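PDB 4Q48: DNA helicase RecQ from Deinococcus radiodurans, which probably couples ATP hydrolysis to the unwinding of duplex DNA in the 3'-5' direction, and is represented here by its catalytic core. Local coordinates for residues E102-D114 and R124-P138. Sequence-based numbering, arbitrary orientation.
Sequences EAREVEDALLRGD and RLLMPRTLDLLERAP
Glu107 and Arg129 join helix 102-111 to helix 128-135 through a two-pronged salt bridge. The guanidinium comes end-on: NH1 of Arg129 donates to Glu107 OE2 at 2.7 Å, and NH2 of Arg129 reaches Glu107 OE1 at 3.2 Å. Both oxygens are met on their syn sides and lie close to the guanidinium plane, but the nitrogens are tilted out of the carboxylate plane, the two flat groups being turned 39° apart. Arg129 spans the gap because its chain runs extended from CG to NE, with CG anti to the backbone N (chi1 -177°). A second positive charge stands close by without closing a salt bridge: NH2 of Arg124 is 4.0 Å from Glu107 OE2, and it also rests against the methyl of Ala103. Within 124-138, the Thr130 hydroxyl donates to the carbonyl O of Arg124.

Apolar contacts fill in beside the charges. Leu133 crosses Glu107 at about a right angle and sets CD1 3.5 Å from Glu107 CG, against the aliphatic part of the acid. Further along, the CB of Ala137 touches both Leu110 and Leu111, 3.9 Å from Leu110 CG and 3.5 Å from Leu111 CD2. The Pro138 ring sets CD by the carbonyl oxygens of Leu110 and Leu111 and turns its CG toward the CA of Gly113, the C-prime residue of the Schellman motif that ends helix 102-111.

The two helices run nearly parallel, 28° apart, and flank the parallel sheet of the N-terminal RecA-like helicase domain; Leu110 also packs on Leu118 of strand 117-120, between them in sequence. The buried Glu107 is probably held as the anion, its charge met by the exposed Arg129 and, more loosely, by Arg124 at the polar side of a partly buried contact whose other part is apolar.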
loop_
_atom_site.group_PDB
_atom_site.type_symbol
_atom_site.label_atom_id
_atom_site.label_comp_id
_atom_site.label_asym_id
_atom_site.label_seq_id
_atom_site.Cartn_x
_atom_site.Cartn_y
_atom_site.Cartn_z
ATOM N N GLU A 102 27.215 2.665 -25.612
ATOM C CA GLU A 102 25.967 3.361 -25.283
ATOM C C GLU A 102 25.985 3.827 -23.827
ATOM O O GLU A 102 25.475 4.900 -23.491
ATOM C CB GLU A 102 24.803 2.409 -25.545
ATOM C CG GLU A 102 24.654 2.034 -27.010
ATOM C CD GLU A 102 23.586 0.983 -27.259
ATOM O OE1 GLU A 102 23.350 0.138 -26.346
ATOM O OE2 GLU A 102 22.979 1.037 -28.357
ATOM N N ALA A 103 26.534 2.969 -22.970
ATOM C CA ALA A 103 26.671 3.225 -21.539
ATOM C C ALA A 103 27.651 4.377 -21.348
ATOM O O ALA A 103 27.582 5.129 -20.379
ATOM C CB ALA A 103 27.145 1.971 -20.801
ATOM N N ARG A 104 28.596 4.473 -22.275
ATOM C CA ARG A 104 29.663 5.445 -22.197
ATOM C C ARG A 104 29.185 6.808 -22.688
ATOM O O ARG A 104 29.745 7.845 -22.295
ATOM C CB ARG A 104 30.848 4.925 -23.023
ATOM C CG ARG A 104 32.116 5.740 -23.026
ATOM C CD ARG A 104 33.173 5.045 -23.896
ATOM N NE ARG A 104 33.293 3.627 -23.551
ATOM C CZ ARG A 104 33.423 2.640 -24.436
ATOM N NH1 ARG A 104 33.458 2.908 -25.738
ATOM N NH2 ARG A 104 33.514 1.380 -24.019
ATOM N N GLU A 105 28.100 6.831 -23.466
ATOM C CA GLU A 105 27.617 8.112 -24.010
ATOM C C GLU A 105 26.493 8.730 -23.201
ATOM O O GLU A 105 26.255 9.943 -23.288
ATOM C CB GLU A 105 27.124 7.929 -25.452
ATOM C CG GLU A 105 27.882 6.867 -26.240
ATOM C CD GLU A 105 27.386 6.698 -27.669
ATOM O OE1 GLU A 105 28.127 7.090 -28.600
ATOM O OE2 GLU A 105 26.203 6.309 -27.850
ATOM N N VAL A 106 25.853 7.927 -22.363
ATOM C CA VAL A 106 24.896 8.463 -21.424
ATOM C C VAL A 106 25.706 9.088 -20.306
ATOM O O VAL A 106 25.385 10.168 -19.787
ATOM C CB VAL A 106 23.941 7.367 -20.919
ATOM C CG1 VAL A 106 23.070 7.867 -19.781
ATOM C CG2 VAL A 106 23.076 6.900 -22.078
ATOM N N GLU A 107 26.785 8.408 -19.960
ATOM C CA GLU A 107 27.727 8.953 -19.005
ATOM C C GLU A 107 28.300 10.289 -19.487
ATOM O O GLU A 107 28.382 11.229 -18.681
ATOM C CB GLU A 107 28.835 7.947 -18.724
ATOM C CG GLU A 107 28.364 6.883 -17.780
ATOM C CD GLU A 107 29.342 5.757 -17.653
ATOM O OE1 GLU A 107 30.303 5.730 -18.450
ATOM O OE2 GLU A 107 29.154 4.903 -16.757
ATOM N N ASP A 108 28.676 10.382 -20.771
ATOM C CA ASP A 108 29.202 11.647 -21.290
ATOM C C ASP A 108 28.134 12.705 -21.174
ATOM O O ASP A 108 28.388 13.840 -20.778
ATOM C CB ASP A 108 29.628 11.552 -22.764
ATOM C CG ASP A 108 31.089 11.148 -22.950
ATOM O OD1 ASP A 108 31.734 10.646 -21.993
ATOM O OD2 ASP A 108 31.585 11.329 -24.089
ATOM N N ALA A 109 26.914 12.290 -21.479
ATOM C CA ALA A 109 25.813 13.218 -21.530
ATOM C C ALA A 109 25.480 13.683 -20.129
ATOM O O ALA A 109 25.196 14.863 -19.908
ATOM C CB ALA A 109 24.610 12.558 -22.209
ATOM N N LEU A 110 25.585 12.761 -19.177
ATOM C CA LEU A 110 25.427 13.090 -17.777
ATOM C C LEU A 110 26.489 14.119 -17.348
ATOM O O LEU A 110 26.179 15.171 -16.765
ATOM C CB LEU A 110 25.536 11.818 -16.935
ATOM C CG LEU A 110 25.555 11.960 -15.415
ATOM C CD1 LEU A 110 24.219 12.491 -14.895
ATOM C CD2 LEU A 110 25.897 10.632 -14.758
ATOM N N LEU A 111 27.741 13.841 -17.695
ATOM C CA LEU A 111 28.834 14.691 -17.264
ATOM C C LEU A 111 28.751 16.079 -17.865
ATOM O O LEU A 111 29.185 17.046 -17.233
ATOM C CB LEU A 111 30.177 14.027 -17.576
ATOM C CG LEU A 111 30.385 12.887 -16.573
ATOM C CD1 LEU A 111 31.611 12.034 -16.820
ATOM C CD2 LEU A 111 30.430 13.485 -15.198
ATOM N N ARG A 112 28.170 16.188 -19.060
ATOM C CA ARG A 112 28.103 17.472 -19.777
ATOM C C ARG A 112 26.870 18.299 -19.447
ATOM O O ARG A 112 26.643 19.355 -20.067
ATOM C CB ARG A 112 28.116 17.242 -21.297
ATOM C CG ARG A 112 29.474 17.069 -21.945
ATOM C CD ARG A 112 29.343 17.143 -23.469
ATOM N NE ARG A 112 30.448 17.895 -24.068
ATOM C CZ ARG A 112 30.462 19.218 -24.218
ATOM N NH1 ARG A 112 29.427 19.955 -23.841
ATOM N NH2 ARG A 112 31.508 19.814 -24.768
ATOM N N GLY A 113 26.133 17.867 -18.420
ATOM C CA GLY A 113 24.939 18.564 -17.957
ATOM C C GLY A 113 23.824 18.525 -19.001
ATOM O O GLY A 113 22.988 19.405 -19.072
ATOM N N ASP A 114 23.819 17.469 -19.803
ATOM C CA ASP A 114 22.920 17.366 -20.943
ATOM C C ASP A 114 21.579 16.686 -20.628
ATOM O O ASP A 114 20.674 16.667 -21.458
ATOM C CB ASP A 114 23.607 16.549 -22.053
ATOM C CG ASP A 114 24.403 17.394 -23.013
ATOM O OD1 ASP A 114 24.315 18.654 -22.957
ATOM O OD2 ASP A 114 25.102 16.761 -23.849
ATOM N N ARG A 124 23.422 -0.614 -11.498
ATOM C CA ARG A 124 24.373 0.355 -12.018
ATOM C C ARG A 124 24.801 1.367 -10.939
ATOM O O ARG A 124 25.985 1.615 -10.773
ATOM C CB ARG A 124 23.785 1.087 -13.222
ATOM C CG ARG A 124 24.828 1.726 -14.114
ATOM C CD ARG A 124 25.631 0.655 -14.802
ATOM N NE ARG A 124 26.610 1.214 -15.716
ATOM C CZ ARG A 124 27.354 0.474 -16.523
ATOM N NH1 ARG A 124 27.206 -0.845 -16.517
ATOM N NH2 ARG A 124 28.231 1.048 -17.339
ATOM N N LEU A 125 23.841 1.934 -10.208
ATOM C CA LEU A 125 24.108 3.011 -9.263
ATOM C C LEU A 125 25.102 2.653 -8.164
ATOM O O LEU A 125 25.959 3.462 -7.801
ATOM C CB LEU A 125 22.817 3.486 -8.607
ATOM C CG LEU A 125 23.036 4.464 -7.451
ATOM C CD1 LEU A 125 23.501 5.787 -8.003
ATOM C CD2 LEU A 125 21.785 4.673 -6.597
ATOM N N LEU A 126 25.005 1.441 -7.634
ATOM C CA LEU A 126 25.756 1.128 -6.423
ATOM C C LEU A 126 27.185 0.723 -6.734
ATOM O O LEU A 126 28.004 0.598 -5.819
ATOM C CB LEU A 126 25.035 0.038 -5.618
ATOM C CG LEU A 126 23.667 0.454 -5.081
ATOM C CD1 LEU A 126 22.754 -0.742 -4.906
ATOM C CD2 LEU A 126 23.841 1.182 -3.772
ATOM N N MET A 127 27.481 0.518 -8.016
ATOM C CA MET A 127 28.848 0.228 -8.461
ATOM C C MET A 127 29.797 1.380 -8.054
ATOM O O MET A 127 29.485 2.574 -8.286
ATOM C CB MET A 127 28.906 0.029 -9.979
ATOM C CG MET A 127 28.279 -1.232 -10.528
ATOM S SD MET A 127 28.401 -1.228 -12.336
ATOM C CE MET A 127 28.040 -2.956 -12.704
ATOM N N PRO A 128 30.961 1.039 -7.456
ATOM C CA PRO A 128 31.873 2.059 -6.910
ATOM C C PRO A 128 32.288 3.080 -7.971
ATOM O O PRO A 128 32.405 4.276 -7.704
ATOM C CB PRO A 128 33.077 1.236 -6.429
ATOM C CG PRO A 128 32.543 -0.151 -6.232
ATOM C CD PRO A 128 31.528 -0.317 -7.337
ATOM N N ARG A 129 32.457 2.595 -9.188
ATOM C CA ARG A 129 32.749 3.464 -10.313
ATOM C C ARG A 129 31.624 4.467 -10.565
ATOM O O ARG A 129 31.883 5.663 -10.758
ATOM C CB ARG A 129 33.022 2.631 -11.556
ATOM C CG ARG A 129 33.407 3.429 -12.739
ATOM C CD ARG A 129 33.168 2.634 -13.988
ATOM N NE ARG A 129 33.519 3.365 -15.198
ATOM C CZ ARG A 129 32.618 3.832 -16.050
ATOM N NH1 ARG A 129 31.330 3.644 -15.789
ATOM N NH2 ARG A 129 32.998 4.492 -17.147
ATOM N N THR A 130 30.378 3.996 -10.561
ATOM C CA THR A 130 29.259 4.875 -10.866
ATOM C C THR A 130 29.123 6.008 -9.833
ATOM O O THR A 130 28.871 7.158 -10.182
ATOM C CB THR A 130 27.927 4.070 -10.928
ATOM O OG1 THR A 130 28.019 3.072 -11.944
ATOM C CG2 THR A 130 26.726 4.982 -11.222
ATOM N N LEU A 131 29.328 5.683 -8.567
ATOM C CA LEU A 131 29.199 6.673 -7.506
ATOM C C LEU A 131 30.272 7.758 -7.661
ATOM O O LEU A 131 30.061 8.921 -7.303
ATOM C CB LEU A 131 29.284 5.986 -6.144
ATOM C CG LEU A 131 27.994 5.219 -5.810
ATOM C CD1 LEU A 131 28.284 4.140 -4.805
ATOM C CD2 LEU A 131 26.864 6.118 -5.307
ATOM N N ASP A 132 31.411 7.378 -8.236
ATOM C CA ASP A 132 32.495 8.320 -8.478
ATOM C C ASP A 132 32.114 9.352 -9.558
ATOM O O ASP A 132 32.366 10.554 -9.361
ATOM C CB ASP A 132 33.773 7.570 -8.902
ATOM C CG ASP A 132 34.537 6.972 -7.717
ATOM O OD1 ASP A 132 34.243 7.318 -6.559
ATOM O OD2 ASP A 132 35.425 6.124 -7.944
ATOM N N LEU A 133 31.500 8.899 -10.667
ATOM C CA LEU A 133 31.063 9.801 -11.740
ATOM C C LEU A 133 30.100 10.832 -11.194
ATOM O O LEU A 133 30.182 12.038 -11.503
ATOM C CB LEU A 133 30.358 9.073 -12.876
ATOM C CG LEU A 133 31.078 8.150 -13.856
ATOM C CD1 LEU A 133 30.243 8.091 -15.101
ATOM C CD2 LEU A 133 32.488 8.600 -14.203
ATOM N N LEU A 134 29.199 10.356 -10.348
ATOM C CA LEU A 134 28.171 11.221 -9.821
ATOM C C LEU A 134 28.806 12.364 -9.063
ATOM O O LEU A 134 28.314 13.498 -9.093
ATOM C CB LEU A 134 27.241 10.408 -8.925
ATOM C CG LEU A 134 26.316 9.482 -9.738
ATOM C CD1 LEU A 134 25.661 8.451 -8.854
ATOM C CD2 LEU A 134 25.257 10.308 -10.456
ATOM N N GLU A 135 29.928 12.068 -8.409
ATOM C CA GLU A 135 30.622 13.062 -7.607
ATOM C C GLU A 135 31.148 14.186 -8.490
ATOM O O GLU A 135 31.227 15.344 -8.044
ATOM C CB GLU A 135 31.744 12.412 -6.814
ATOM C CG GLU A 135 31.348 12.084 -5.398
ATOM C CD GLU A 135 32.403 11.277 -4.646
ATOM O OE1 GLU A 135 33.484 11.025 -5.208
ATOM O OE2 GLU A 135 32.133 10.862 -3.493
ATOM N N ARG A 136 31.472 13.842 -9.741
ATOM C CA ARG A 136 31.928 14.828 -10.726
ATOM C C ARG A 136 30.896 15.113 -11.847
ATOM O O ARG A 136 31.259 15.515 -12.947
ATOM C CB ARG A 136 33.292 14.388 -11.320
ATOM C CG ARG A 136 33.406 12.920 -11.752
ATOM C CD ARG A 136 34.853 12.515 -12.045
ATOM N NE ARG A 136 35.040 11.414 -13.006
ATOM C CZ ARG A 136 35.049 11.555 -14.333
ATOM N NH1 ARG A 136 34.906 12.749 -14.879
ATOM N NH2 ARG A 136 35.232 10.506 -15.120
ATOM N N ALA A 137 29.611 14.936 -11.544
ATOM C CA ALA A 137 28.529 15.293 -12.472
ATOM C C ALA A 137 27.547 16.263 -11.812
ATOM O O ALA A 137 27.377 16.256 -10.589
ATOM C CB ALA A 137 27.803 14.055 -12.944
ATOM N N PRO A 138 26.904 17.122 -12.616
ATOM C CA PRO A 138 26.016 18.120 -12.019
ATOM C C PRO A 138 24.703 17.480 -11.622
ATOM O O PRO A 138 23.866 17.200 -12.482
ATOM C CB PRO A 138 25.834 19.130 -13.135
ATOM C CG PRO A 138 26.079 18.371 -14.372
ATOM C CD PRO A 138 27.070 17.325 -14.060
#